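Local coordinates for protein muramidase (Sodiomyces alcalophilus, PDB 6ZM8) that probably cleaves peptidoglycan as a fungal lysozyme of glycoside hydrolase family 25, hydrolysing the glycan strands of bacterial cell walls, at residues D24-G34 against F54-Q63; W83-P91 against R200-D208. All coordinates share one frame; numbering follows the deposited sequence.

Contact 1: residues D24-G34 against F54-Q63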
loop_
_atom_site.group_PDB
_atom_site.type_symbol
_atom_site.label_atom_id
_atom_site.label_comp_id
_atom_site.label_asym_id
_atom_site.label_seq_id
_atom_site.Cartn_x
_atom_site.Cartn_y
_atom_site.Cartn_z
ATOM N N ASP A 24 -4.708 14.908 -9.328
ATOM C CA ASP A 24 -4.513 13.820 -8.384
ATOM C C ASP A 24 -5.314 14.101 -7.099
ATOM O O ASP A 24 -5.410 15.233 -6.656
ATOM C CB ASP A 24 -3.025 13.675 -8.075
ATOM C CG ASP A 24 -2.286 13.290 -9.360
ATOM O OD1 ASP A 24 -2.568 12.193 -9.864
ATOM O OD2 ASP A 24 -1.446 14.105 -9.816
ATOM N N ARG A 25 -5.842 13.010 -6.508
ATOM C CA ARG A 25 -6.704 13.159 -5.344
ATOM C C ARG A 25 -6.286 12.303 -4.149
ATOM O O ARG A 25 -6.774 12.539 -3.040
ATOM C CB ARG A 25 -8.170 12.889 -5.703
ATOM C CG ARG A 25 -8.735 13.913 -6.695
ATOM C CD ARG A 25 -8.968 15.270 -6.038
ATOM N NE ARG A 25 -9.481 16.278 -6.974
ATOM C CZ ARG A 25 -8.742 17.130 -7.661
ATOM N NH1 ARG A 25 -7.418 17.072 -7.636
ATOM N NH2 ARG A 25 -9.352 18.051 -8.392
ATOM N N PHE A 26 -5.420 11.316 -4.375
ATOM C CA PHE A 26 -4.930 10.504 -3.262
ATOM C C PHE A 26 -3.440 10.244 -3.473
ATOM O O PHE A 26 -2.928 10.283 -4.587
ATOM C CB PHE A 26 -5.719 9.189 -3.115
ATOM C CG PHE A 26 -5.522 8.230 -4.263
ATOM C CD1 PHE A 26 -4.486 7.295 -4.239
ATOM C CD2 PHE A 26 -6.337 8.304 -5.404
ATOM C CE1 PHE A 26 -4.267 6.458 -5.327
ATOM C CE2 PHE A 26 -6.111 7.474 -6.483
ATOM C CZ PHE A 26 -5.093 6.552 -6.451
ATOM N N VAL A 27 -2.796 9.930 -2.347
ATOM C CA VAL A 27 -1.365 9.606 -2.366
ATOM C C VAL A 27 -1.102 8.574 -1.264
ATOM O O VAL A 27 -1.605 8.700 -0.160
ATOM C CB VAL A 27 -0.509 10.874 -2.228
ATOM C CG1 VAL A 27 -0.748 11.596 -0.905
ATOM C CG2 VAL A 27 0.985 10.570 -2.429
ATOM N N TYR A 28 -0.256 7.599 -1.601
ATOM C CA TYR A 28 0.341 6.683 -0.623
ATOM C C TYR A 28 1.807 7.051 -0.432
ATOM O O TYR A 28 2.515 7.364 -1.385
ATOM C CB TYR A 28 0.213 5.208 -1.055
ATOM C CG TYR A 28 -0.999 4.501 -0.505
ATOM C CD1 TYR A 28 -1.054 4.162 0.836
ATOM C CD2 TYR A 28 -2.075 4.157 -1.312
ATOM C CE1 TYR A 28 -2.151 3.489 1.380
ATOM C CE2 TYR A 28 -3.182 3.474 -0.786
ATOM C CZ TYR A 28 -3.212 3.149 0.563
ATOM O OH TYR A 28 -4.330 2.502 1.028
ATOM N N ILE A 29 2.249 6.964 0.826
ATOM C CA ILE A 29 3.550 7.494 1.238
ATOM C C ILE A 29 4.262 6.425 2.054
ATOM O O ILE A 29 3.711 5.901 3.024
ATOM C CB ILE A 29 3.361 8.769 2.077
ATOM C CG1 ILE A 29 2.612 9.833 1.268
ATOM C CG2 ILE A 29 4.707 9.300 2.559
ATOM C CD1 ILE A 29 2.112 11.003 2.106
ATOM N N LYS A 30 5.515 6.109 1.701
ATOM C CA LYS A 30 6.224 5.083 2.456
ATOM C C LYS A 30 6.463 5.552 3.881
ATOM O O LYS A 30 7.022 6.646 4.114
ATOM C CB LYS A 30 7.574 4.767 1.833
ATOM C CG LYS A 30 8.277 3.595 2.535
ATOM C CD LYS A 30 9.507 3.121 1.802
ATOM C CE LYS A 30 10.219 2.014 2.568
ATOM N NZ LYS A 30 11.374 1.518 1.818
ATOM N N ALA A 31 6.098 4.709 4.853
ATOM C CA ALA A 31 6.365 4.979 6.263
ATOM C C ALA A 31 7.520 4.133 6.758
ATOM O O ALA A 31 8.470 4.701 7.379
ATOM C CB ALA A 31 5.139 4.759 7.125
ATOM N N THR A 32 7.421 2.812 6.661
ATOM C CA THR A 32 8.292 1.898 7.371
ATOM C C THR A 32 8.732 0.751 6.487
ATOM O O THR A 32 8.115 0.446 5.447
ATOM C CB THR A 32 7.599 1.352 8.646
ATOM O OG1 THR A 32 6.293 0.880 8.290
ATOM C CG2 THR A 32 7.446 2.410 9.717
ATOM N N GLU A 33 9.780 0.065 6.953
ATOM C CA GLU A 33 10.245 -1.177 6.359
ATOM C C GLU A 33 10.816 -2.039 7.478
ATOM O O GLU A 33 11.547 -1.533 8.353
ATOM C CB GLU A 33 11.298 -0.911 5.271
ATOM C CG GLU A 33 11.936 -2.173 4.709
ATOM C CD GLU A 33 12.799 -1.928 3.492
ATOM O OE1 GLU A 33 12.665 -0.837 2.834
ATOM O OE2 GLU A 33 13.593 -2.863 3.213
ATOM N N GLY A 34 10.471 -3.322 7.483
ATOM C CA GLY A 34 10.944 -4.155 8.563
ATOM C C GLY A 34 10.498 -3.638 9.925
ATOM O O GLY A 34 9.393 -3.180 10.087
ATOM N N PHE A 54 -5.357 16.409 -0.036
ATOM C CA PHE A 54 -5.289 14.997 -0.406
ATOM C C PHE A 54 -5.949 14.085 0.622
ATOM O O PHE A 54 -5.893 14.283 1.823
ATOM C CB PHE A 54 -3.831 14.559 -0.572
ATOM C CG PHE A 54 -3.320 14.887 -1.937
ATOM C CD1 PHE A 54 -2.889 16.164 -2.267
ATOM C CD2 PHE A 54 -3.378 13.943 -2.957
ATOM C CE1 PHE A 54 -2.570 16.493 -3.584
ATOM C CE2 PHE A 54 -3.066 14.274 -4.263
ATOM C CZ PHE A 54 -2.674 15.557 -4.573
ATOM N N ILE A 55 -6.488 13.000 0.062
ATOM C CA ILE A 55 -6.728 11.753 0.779
ATOM C C ILE A 55 -5.372 11.006 0.758
ATOM O O ILE A 55 -4.715 10.971 -0.289
ATOM C CB ILE A 55 -7.868 10.977 0.104
ATOM C CG1 ILE A 55 -9.181 11.761 0.261
ATOM C CG2 ILE A 55 -7.979 9.579 0.646
ATOM C CD1 ILE A 55 -10.356 11.240 -0.522
ATOM N N ARG A 56 -4.922 10.504 1.894
ATOM C CA ARG A 56 -3.562 9.959 1.955
ATOM C C ARG A 56 -3.519 8.745 2.844
ATOM O O ARG A 56 -4.293 8.616 3.801
ATOM C CB ARG A 56 -2.516 11.005 2.370
ATOM C CG ARG A 56 -2.620 11.516 3.798
ATOM C CD ARG A 56 -3.655 12.627 3.990
ATOM N NE ARG A 56 -3.629 13.179 5.333
ATOM C CZ ARG A 56 -4.200 12.628 6.405
ATOM N NH1 ARG A 56 -4.961 11.547 6.280
ATOM N NH2 ARG A 56 -4.021 13.166 7.588
ATOM N N GLY A 57 -2.564 7.877 2.551
ATOM C CA GLY A 57 -2.259 6.746 3.393
ATOM C C GLY A 57 -0.764 6.488 3.408
ATOM O O GLY A 57 -0.001 7.089 2.647
ATOM N N ALA A 58 -0.392 5.541 4.261
ATOM C CA ALA A 58 0.982 5.121 4.422
ATOM C C ALA A 58 1.152 3.694 3.933
ATOM O O ALA A 58 0.175 2.915 3.922
ATOM C CB ALA A 58 1.363 5.186 5.891
ATOM N N TYR A 59 2.390 3.307 3.604
ATOM C CA TYR A 59 2.669 1.905 3.293
ATOM C C TYR A 59 3.915 1.417 4.009
ATOM O O TYR A 59 4.813 2.201 4.425
ATOM C CB TYR A 59 2.692 1.614 1.785
ATOM C CG TYR A 59 3.855 2.144 0.988
ATOM C CD1 TYR A 59 5.028 1.423 0.850
ATOM C CD2 TYR A 59 3.752 3.356 0.292
ATOM C CE1 TYR A 59 6.067 1.858 0.031
ATOM C CE2 TYR A 59 4.783 3.818 -0.528
ATOM C CZ TYR A 59 5.942 3.048 -0.656
ATOM O OH TYR A 59 6.966 3.484 -1.465
ATOM N N HIS A 60 3.953 0.091 4.163
ATOM C CA HIS A 60 5.018 -0.634 4.860
ATOM C C HIS A 60 5.650 -1.613 3.895
ATOM O O HIS A 60 4.944 -2.441 3.287
ATOM C CB HIS A 60 4.376 -1.462 6.001
ATOM C CG HIS A 60 5.392 -2.311 6.701
ATOM N ND1 HIS A 60 6.288 -1.748 7.607
ATOM C CD2 HIS A 60 5.668 -3.633 6.552
ATOM C CE1 HIS A 60 7.057 -2.743 8.007
ATOM N NE2 HIS A 60 6.739 -3.893 7.371
ATOM N N PHE A 61 6.983 -1.583 3.759
ATOM C CA PHE A 61 7.682 -2.577 2.948
ATOM C C PHE A 61 7.977 -3.813 3.803
ATOM O O PHE A 61 8.791 -3.772 4.749
ATOM C CB PHE A 61 8.953 -2.005 2.317
ATOM C CG PHE A 61 9.526 -2.949 1.280
ATOM C CD1 PHE A 61 10.299 -4.052 1.619
ATOM C CD2 PHE A 61 9.189 -2.786 -0.040
ATOM C CE1 PHE A 61 10.730 -4.959 0.650
ATOM C CE2 PHE A 61 9.636 -3.666 -1.005
ATOM C CZ PHE A 61 10.402 -4.756 -0.667
ATOM N N ALA A 62 7.292 -4.910 3.478
ATOM C CA ALA A 62 7.411 -6.146 4.225
ATOM C C ALA A 62 8.817 -6.760 4.096
ATOM O O ALA A 62 9.380 -6.821 3.008
ATOM C CB ALA A 62 6.427 -7.158 3.694
ATOM N N GLN A 63 9.278 -7.301 5.227
ATOM C CA GLN A 63 10.520 -8.090 5.275
ATOM C C GLN A 63 10.198 -9.407 5.970
ATOM O O GLN A 63 10.429 -9.546 7.181
ATOM C CB GLN A 63 11.634 -7.303 5.975
ATOM C CG GLN A 63 12.173 -6.181 5.102
ATOM C CD GLN A 63 13.049 -6.656 3.949
ATOM O OE1 GLN A 63 13.300 -7.855 3.801
ATOM N NE2 GLN A 63 13.509 -5.702 3.141
#
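Val27 pairs with the neighbouring strand through both its N and its O: the N donates to Ile55 O at 3.0 Å, and the O accepts from Gly57 N. This is the parallel pairing of strands 26-33 and 55-61 in the GH25 barrel, with helix 42-51 in the connection between them. Ile29 repeats the pattern, donating to Gly57 O and accepting from Tyr59 N. A beta bulge follows. Tyr59 O receives Ala31 N at 2.9 Å, almost straight, and Thr32 N at 3.5 Å, a weak bond; beyond the bulge Phe61 N donates to Thr32 O, and Gly34 N reaches Phe61 O.

On the sheet face bearing Thr32 and His60, Thr32 OG1 hydrogen-bonds His60 ND1 at 2.7 Å, in the ring plane; His60 NE2 is hydrogen-bonded to Gln72 OE1, so both ring nitrogens are occupied and the ring's rotation is fixed. On the sheet face bearing Lys30 and Tyr59, Lys30 CB makes a CH-pi contact over one face of the Tyr59 ring, 3.8 Å from its centroid. With CG anti to the backbone N (chi1 -175°) and the chain extended, Lys30 runs out until NZ forms a salt bridge with Glu33 OE1 at 2.9 Å. The other oxygen, Glu33 OE2, accepts from Gln63 NE2 at 2.8 Å on its anti side, 28° out of the carboxylate plane. A partner on each oxygen should hold the Glu33 carboxylate steady. Gly34 O, 3.2 Å from His60 CE1, is buried without a hydrogen-bonding partner, so polar satisfaction is extensive here but not complete.

Contact 2: residues W83-P91 against R200-D208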
loop_
_atom_site.group_PDB
_atom_site.type_symbol
_atom_site.label_atom_id
_atom_site.label_comp_id
_atom_site.label_asym_id
_atom_site.label_seq_id
_atom_site.Cartn_x
_atom_site.Cartn_y
_atom_site.Cartn_z
ATOM N N TRP A 83 -4.511 5.036 11.641
ATOM C CA TRP A 83 -5.694 5.413 10.878
ATOM C C TRP A 83 -6.597 6.294 11.743
ATOM O O TRP A 83 -6.652 6.139 12.924
ATOM C CB TRP A 83 -6.404 4.175 10.348
ATOM C CG TRP A 83 -7.637 4.488 9.565
ATOM C CD1 TRP A 83 -7.720 4.943 8.276
ATOM C CD2 TRP A 83 -8.988 4.415 10.053
ATOM N NE1 TRP A 83 -9.040 5.137 7.941
ATOM C CE2 TRP A 83 -9.847 4.817 8.995
ATOM C CE3 TRP A 83 -9.559 3.991 11.250
ATOM C CZ2 TRP A 83 -11.233 4.805 9.111
ATOM C CZ3 TRP A 83 -10.931 3.953 11.359
ATOM C CH2 TRP A 83 -11.760 4.347 10.301
ATOM N N SER A 84 -7.341 7.192 11.152
ATOM C CA SER A 84 -8.477 7.801 11.880
ATOM C C SER A 84 -9.559 8.051 10.837
ATOM O O SER A 84 -9.269 8.234 9.661
ATOM C CB SER A 84 -8.112 9.004 12.696
ATOM O OG SER A 84 -7.969 10.143 11.881
ATOM N N LYS A 85 -10.787 8.089 11.335
ATOM C CA LYS A 85 -12.037 8.136 10.557
ATOM C C LYS A 85 -12.397 9.611 10.251
ATOM O O LYS A 85 -13.456 10.090 10.577
ATOM C CB LYS A 85 -13.181 7.399 11.251
ATOM C CG LYS A 85 -14.312 7.048 10.273
ATOM C CD LYS A 85 -15.638 6.850 10.980
ATOM C CE LYS A 85 -16.782 6.498 10.073
ATOM N NZ LYS A 85 -16.666 5.106 9.574
ATOM N N ASP A 86 -11.516 10.267 9.531
ATOM C CA ASP A 86 -11.627 11.703 9.199
ATOM C C ASP A 86 -11.952 11.920 7.749
ATOM O O ASP A 86 -12.019 13.068 7.304
ATOM C CB ASP A 86 -10.385 12.481 9.629
ATOM C CG ASP A 86 -9.060 12.007 9.008
ATOM O OD1 ASP A 86 -9.131 11.080 8.152
ATOM O OD2 ASP A 86 -7.934 12.508 9.421
ATOM N N GLY A 87 -12.206 10.843 6.997
ATOM C CA GLY A 87 -12.559 10.916 5.576
ATOM C C GLY A 87 -11.388 11.136 4.664
ATOM O O GLY A 87 -11.588 11.129 3.458
ATOM N N ILE A 88 -10.165 11.295 5.219
ATOM C CA ILE A 88 -9.020 11.587 4.378
ATOM C C ILE A 88 -7.857 10.625 4.637
ATOM O O ILE A 88 -6.787 10.835 4.076
ATOM C CB ILE A 88 -8.537 13.038 4.498
ATOM C CG1 ILE A 88 -8.102 13.398 5.908
ATOM C CG2 ILE A 88 -9.610 13.985 3.951
ATOM C CD1 ILE A 88 -7.236 14.642 5.985
ATOM N N THR A 89 -8.063 9.587 5.448
ATOM C CA THR A 89 -6.989 8.654 5.772
ATOM C C THR A 89 -7.317 7.301 5.190
ATOM O O THR A 89 -8.291 6.642 5.575
ATOM C CB THR A 89 -6.751 8.549 7.286
ATOM O OG1 THR A 89 -6.663 9.849 7.870
ATOM C CG2 THR A 89 -5.449 7.830 7.552
ATOM N N LEU A 90 -6.509 6.869 4.218
ATOM C CA LEU A 90 -6.665 5.535 3.675
ATOM C C LEU A 90 -6.152 4.507 4.685
ATOM O O LEU A 90 -5.228 4.784 5.466
ATOM C CB LEU A 90 -5.857 5.405 2.374
ATOM C CG LEU A 90 -6.393 6.286 1.234
ATOM C CD1 LEU A 90 -5.412 6.313 0.073
ATOM C CD2 LEU A 90 -7.764 5.840 0.785
ATOM N N PRO A 91 -6.689 3.284 4.655
ATOM C CA PRO A 91 -6.065 2.217 5.422
ATOM C C PRO A 91 -4.623 2.037 4.939
ATOM O O PRO A 91 -4.319 2.176 3.756
ATOM C CB PRO A 91 -6.929 0.996 5.104
ATOM C CG PRO A 91 -7.474 1.313 3.704
ATOM C CD PRO A 91 -7.738 2.792 3.728
ATOM N N ARG A 200 -16.913 6.476 -3.411
ATOM C CA ARG A 200 -16.303 5.198 -3.049
ATOM C C ARG A 200 -14.914 5.380 -2.465
ATOM O O ARG A 200 -14.517 4.631 -1.576
ATOM C CB ARG A 200 -16.271 4.279 -4.257
ATOM C CG ARG A 200 -17.621 3.696 -4.604
ATOM C CD ARG A 200 -18.231 2.798 -3.516
ATOM N NE ARG A 200 -17.451 1.563 -3.285
ATOM C CZ ARG A 200 -17.801 0.362 -3.769
ATOM N NH1 ARG A 200 -18.919 0.274 -4.470
ATOM N NH2 ARG A 200 -17.064 -0.736 -3.555
ATOM N N LEU A 201 -14.162 6.380 -2.948
ATOM C CA LEU A 201 -12.850 6.664 -2.348
ATOM C C LEU A 201 -13.033 7.145 -0.899
ATOM O O LEU A 201 -12.298 6.728 0.000
ATOM C CB LEU A 201 -12.090 7.679 -3.216
ATOM C CG LEU A 201 -10.689 8.032 -2.738
ATOM C CD1 LEU A 201 -9.789 6.793 -2.617
ATOM C CD2 LEU A 201 -10.081 9.047 -3.694
ATOM N N ARG A 202 -14.009 8.025 -0.701
ATOM C CA ARG A 202 -14.309 8.475 0.652
ATOM C C ARG A 202 -14.742 7.290 1.526
ATOM O O ARG A 202 -14.344 7.221 2.704
ATOM C CB ARG A 202 -15.392 9.537 0.606
ATOM C CG ARG A 202 -15.863 10.035 1.933
ATOM C CD ARG A 202 -14.867 11.067 2.421
ATOM N NE ARG A 202 -14.975 12.299 1.628
ATOM C CZ ARG A 202 -13.977 13.146 1.336
ATOM N NH1 ARG A 202 -12.804 13.064 1.937
ATOM N NH2 ARG A 202 -14.227 14.193 0.557
ATOM N N ALA A 203 -15.549 6.372 0.981
ATOM C CA ALA A 203 -15.980 5.203 1.763
ATOM C C ALA A 203 -14.796 4.330 2.158
ATOM O O ALA A 203 -14.763 3.788 3.261
ATOM C CB ALA A 203 -17.009 4.405 0.996
ATOM N N LEU A 204 -13.812 4.189 1.265
ATOM C CA LEU A 204 -12.603 3.424 1.610
ATOM C C LEU A 204 -11.853 4.120 2.724
ATOM O O LEU A 204 -11.407 3.487 3.690
ATOM C CB LEU A 204 -11.729 3.261 0.361
ATOM C CG LEU A 204 -10.385 2.572 0.621
ATOM C CD1 LEU A 204 -10.591 1.125 1.089
ATOM C CD2 LEU A 204 -9.551 2.599 -0.641
ATOM N N ALA A 205 -11.711 5.451 2.642
ATOM C CA ALA A 205 -11.076 6.184 3.726
ATOM C C ALA A 205 -11.854 6.019 5.044
ATOM O O ALA A 205 -11.247 5.857 6.107
ATOM C CB ALA A 205 -10.938 7.654 3.357
ATOM N N ASN A 206 -13.175 6.076 4.971
ATOM C CA ASN A 206 -13.997 5.999 6.181
ATOM C C ASN A 206 -14.164 4.591 6.726
ATOM O O ASN A 206 -14.574 4.399 7.850
ATOM C CB ASN A 206 -15.379 6.599 5.898
ATOM C CG ASN A 206 -15.356 8.104 5.976
ATOM O OD1 ASN A 206 -14.549 8.690 6.704
ATOM N ND2 ASN A 206 -16.323 8.717 5.283
ATOM N N GLY A 207 -14.183 3.629 5.760
ATOM C CA GLY A 207 -14.060 2.238 6.295
ATOM C C GLY A 207 -15.459 1.757 6.420
ATOM O O GLY A 207 -15.775 0.899 7.290
ATOM N N ASP A 208 -16.263 2.224 5.519
ATOM C CA ASP A 208 -17.674 1.895 5.585
ATOM C C ASP A 208 -18.303 2.035 4.217
ATOM O O ASP A 208 -19.513 2.185 4.211
ATOM C CB ASP A 208 -18.318 2.786 6.625
ATOM C CG ASP A 208 -18.283 4.284 6.350
ATOM O OD1 ASP A 208 -18.146 4.680 5.163
ATOM O OD2 ASP A 208 -18.460 5.086 7.338
ATOM O OXT ASP A 208 -17.569 1.849 3.233
HETATM O O HOH W 1 -10.432 8.475 7.018
#
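Trp83 and Ala205 join the loop leading into strand 93-95 of the barrel to the last turn of the C-terminal helix. The indole NE1 of Trp83 donates to Ala205 O at 3.0 Å, the acceptor lying exactly in the ring plane, and a water that accepts from Thr89 N lies 2.9 Å from the same Ala205 O.

Within the loop, Asp86 OD1 accepts from Ile88 N, closing an Asx turn; separately it accepts from Thr89 OG1 on its syn lone pair.

Apolar packing is contributed by Leu90, whose CD2 meets Leu204 CD2 at 4.0 Å and Leu201 CD1 at 4.1 Å, while the Pro91 ring lies across Leu204. Phe178 of the barrel backs Leu90 and Leu204. On the helix side facing Gly87, the methyl CB of Ala205 comes to 3.5 Å from Gly87 O.

Among the charged groups, Lys85 NZ bonds to Asn206 O at 2.8 Å and also forms a salt bridge with Asp208. The bend at the end of the lysine (chi4 73°) turns NZ toward both acceptors, and it meets Asp208 OD2 at 2.9 Å from above the carboxylate plane, 46° out of it.

Contact 1 is buried and lies close to the centre of the fold, whereas contact 2 is only partly buried and joins the helix-to-strand loop before strand 93-95 to the C-terminal helix. Strand-to-strand backbone bonds dominate 24-34 against 54-63; in 83-91 against 200-208 side chains and a water do more of the work, meeting backbone carbonyls near the helix end. Both include a lysine-carboxylate pair, within one segment in contact 1 and across the segments in contact 2. They meet directly: Tyr28 OH probably bonds to Pro91 O, Arg56 O to Leu90 N, and Ile55 packs on Leu90. Strand 55-61 therefore belongs to contact 1 and also backs the loop of contact 2.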